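Local coordinates for protein NAD-dependent aldehyde dehydrogenase (Burkholderia multivorans, PDB 5UJU) that probably oxidises aldehydes to carboxylic acids with NAD as the electron acceptor, as a member of the aldehyde dehydrogenase family, at residues Leu440-Asp445 with Gly458-Val463. Numbering follows the deposited sequence.
With NA (sodium ion), chain C.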
loop_
_atom_site.group_PDB
_atom_site.type_symbol
_atom_site.label_atom_id
_atom_site.label_comp_id
_atom_site.label_asym_id
_atom_site.label_seq_id
_atom_site.Cartn_x
_atom_site.Cartn_y
_atom_site.Cartn_z
ATOM N N LEU A 440 15.722 -35.688 -6.192
ATOM C CA LEU A 440 17.102 -35.829 -5.757
ATOM C C LEU A 440 17.206 -35.358 -4.312
ATOM O O LEU A 440 16.808 -34.231 -3.993
ATOM C CB LEU A 440 18.036 -35.006 -6.645
ATOM C CG LEU A 440 19.505 -34.923 -6.205
ATOM C CD1 LEU A 440 20.206 -36.279 -6.345
ATOM C CD2 LEU A 440 20.202 -33.872 -7.017
ATOM N N VAL A 441 17.735 -36.216 -3.439
ATOM C CA VAL A 441 17.898 -35.887 -2.029
ATOM C C VAL A 441 19.369 -36.007 -1.677
ATOM O O VAL A 441 19.985 -37.055 -1.909
ATOM C CB VAL A 441 17.044 -36.777 -1.110
ATOM C CG1 VAL A 441 17.224 -36.322 0.335
ATOM C CG2 VAL A 441 15.555 -36.694 -1.494
ATOM N N LEU A 442 19.926 -34.937 -1.126
ATOM C CA LEU A 442 21.346 -34.853 -0.841
ATOM C C LEU A 442 21.579 -34.643 0.647
ATOM O O LEU A 442 20.720 -34.139 1.374
ATOM C CB LEU A 442 21.999 -33.711 -1.624
ATOM C CG LEU A 442 21.795 -33.799 -3.137
ATOM C CD1 LEU A 442 21.725 -32.421 -3.756
ATOM C CD2 LEU A 442 22.903 -34.603 -3.767
ATOM N N GLN A 443 22.761 -35.038 1.096
ATOM C CA GLN A 443 23.184 -34.768 2.458
ATOM C C GLN A 443 24.214 -33.648 2.433
ATOM O O GLN A 443 25.169 -33.700 1.647
ATOM C CB GLN A 443 23.782 -36.017 3.116
ATOM C CG GLN A 443 24.299 -35.762 4.523
ATOM C CD GLN A 443 24.842 -37.019 5.209
ATOM O OE1 GLN A 443 24.425 -38.141 4.922
ATOM N NE2 GLN A 443 25.778 -36.822 6.115
ATOM N N LEU A 444 24.018 -32.643 3.288
ATOM C CA LEU A 444 24.991 -31.578 3.487
ATOM C C LEU A 444 25.265 -31.393 4.977
ATOM O O LEU A 444 24.603 -31.975 5.843
ATOM C CB LEU A 444 24.512 -30.256 2.885
ATOM C CG LEU A 444 24.494 -30.244 1.362
ATOM C CD1 LEU A 444 23.928 -28.911 0.871
ATOM C CD2 LEU A 444 25.897 -30.480 0.842
ATOM N N ASP A 445 26.274 -30.580 5.258
ATOM C CA ASP A 445 26.581 -30.095 6.591
ATOM C C ASP A 445 26.273 -28.607 6.640
ATOM O O ASP A 445 26.212 -27.942 5.605
ATOM C CB ASP A 445 28.051 -30.346 6.956
ATOM C CG ASP A 445 28.380 -29.923 8.377
ATOM O OD1 ASP A 445 28.056 -30.681 9.318
ATOM O OD2 ASP A 445 28.951 -28.824 8.549
ATOM N N GLY A 458 13.092 -27.162 -8.754
ATOM C CA GLY A 458 12.917 -28.530 -9.161
ATOM C C GLY A 458 12.942 -29.449 -7.961
ATOM O O GLY A 458 12.957 -29.003 -6.810
ATOM N N PRO A 459 12.934 -30.753 -8.210
ATOM C CA PRO A 459 12.811 -31.739 -7.114
ATOM C C PRO A 459 14.153 -32.020 -6.451
ATOM O O PRO A 459 14.708 -33.111 -6.545
ATOM C CB PRO A 459 12.249 -32.965 -7.843
ATOM C CG PRO A 459 12.875 -32.872 -9.211
ATOM C CD PRO A 459 12.968 -31.394 -9.535
ATOM N N ILE A 460 14.682 -31.016 -5.758
ATOM C CA ILE A 460 16.025 -31.060 -5.181
ATOM C C ILE A 460 15.926 -30.682 -3.711
ATOM O O ILE A 460 15.282 -29.685 -3.373
ATOM C CB ILE A 460 16.967 -30.090 -5.918
ATOM C CG1 ILE A 460 17.043 -30.460 -7.407
ATOM C CG2 ILE A 460 18.339 -30.003 -5.215
ATOM C CD1 ILE A 460 17.533 -29.320 -8.320
ATOM N N SER A 461 16.558 -31.466 -2.834
ATOM C CA SER A 461 16.519 -31.106 -1.423
ATOM C C SER A 461 17.791 -31.545 -0.703
ATOM O O SER A 461 18.549 -32.400 -1.179
ATOM C CB SER A 461 15.292 -31.693 -0.724
ATOM O OG SER A 461 15.265 -33.106 -0.828
ATOM N N PHE A 462 18.005 -30.930 0.465
ATOM C CA PHE A 462 19.196 -31.136 1.282
ATOM C C PHE A 462 18.771 -31.474 2.705
ATOM O O PHE A 462 18.029 -30.708 3.333
ATOM C CB PHE A 462 20.084 -29.885 1.280
ATOM C CG PHE A 462 20.271 -29.285 -0.083
ATOM C CD1 PHE A 462 21.131 -29.862 -1.000
ATOM C CD2 PHE A 462 19.567 -28.152 -0.454
ATOM C CE1 PHE A 462 21.287 -29.314 -2.268
ATOM C CE2 PHE A 462 19.722 -27.600 -1.721
ATOM C CZ PHE A 462 20.574 -28.183 -2.626
ATOM N N VAL A 463 19.219 -32.626 3.195
ATOM C CA VAL A 463 19.187 -32.948 4.619
ATOM C C VAL A 463 20.516 -32.466 5.196
ATOM O O VAL A 463 21.583 -32.925 4.777
ATOM C CB VAL A 463 18.977 -34.455 4.847
ATOM C CG1 VAL A 463 18.859 -34.767 6.341
ATOM C CG2 VAL A 463 17.731 -34.926 4.085
HETATM NA NA NA C . 11.917 -27.537 -4.736
HETATM O O HOH W 1 14.077 -33.591 -3.236
HETATM O O HOH W 2 11.794 -25.847 -6.689
HETATM O O HOH W 3 14.321 -27.036 -4.260
HETATM O O HOH W 4 12.337 -29.606 -2.991
HETATM O O HOH W 5 11.324 -25.914 -2.789
#
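L442 and L444 reach across from 440-445 to the ring of F462, and this is where the packing is tight. CD1 of L442 sits 3.5 Å from F462 CE1, while CD1 of L444 comes as close to CD1 of the same ring; both methyls approach obliquely, and each leucine lies alongside the phenylalanine and points the same way. With CG anti to its carbonyl carbon (chi1 -45°), F462 carries its ring alongside the two leucines. The strands run parallel, and five backbone hydrogen bonds hold them, from L440 N to P459 O at 2.8 Å through to L444 N to V463 O at 2.9 Å.

The other face is sparser: the side chains of V441 and V463 cross at a slant, with V441 CG1 4.0 Å from V463 CG2. Here S461 OG meets a water at 2.7 Å, and that water donates to L440 O, which already accepts from S461 N. Wetter still is the start of 458-463. G458 O binds the sodium ion at 2.7 Å, with G348 O as a second protein ligand; one of the sodium's waters donates to I460 O, and a second lies equally close, at 3.0 Å from that oxygen.

The pair belongs to a beta-alpha-beta unit in which helix 449-452 links the two strands. Strand 418-421 flanks 440-445 antiparallel, strand 356-360 lies beyond 460-466, helix 404-414 packs on L440 and I460, and helix 373-388 lies against Q443 and V463.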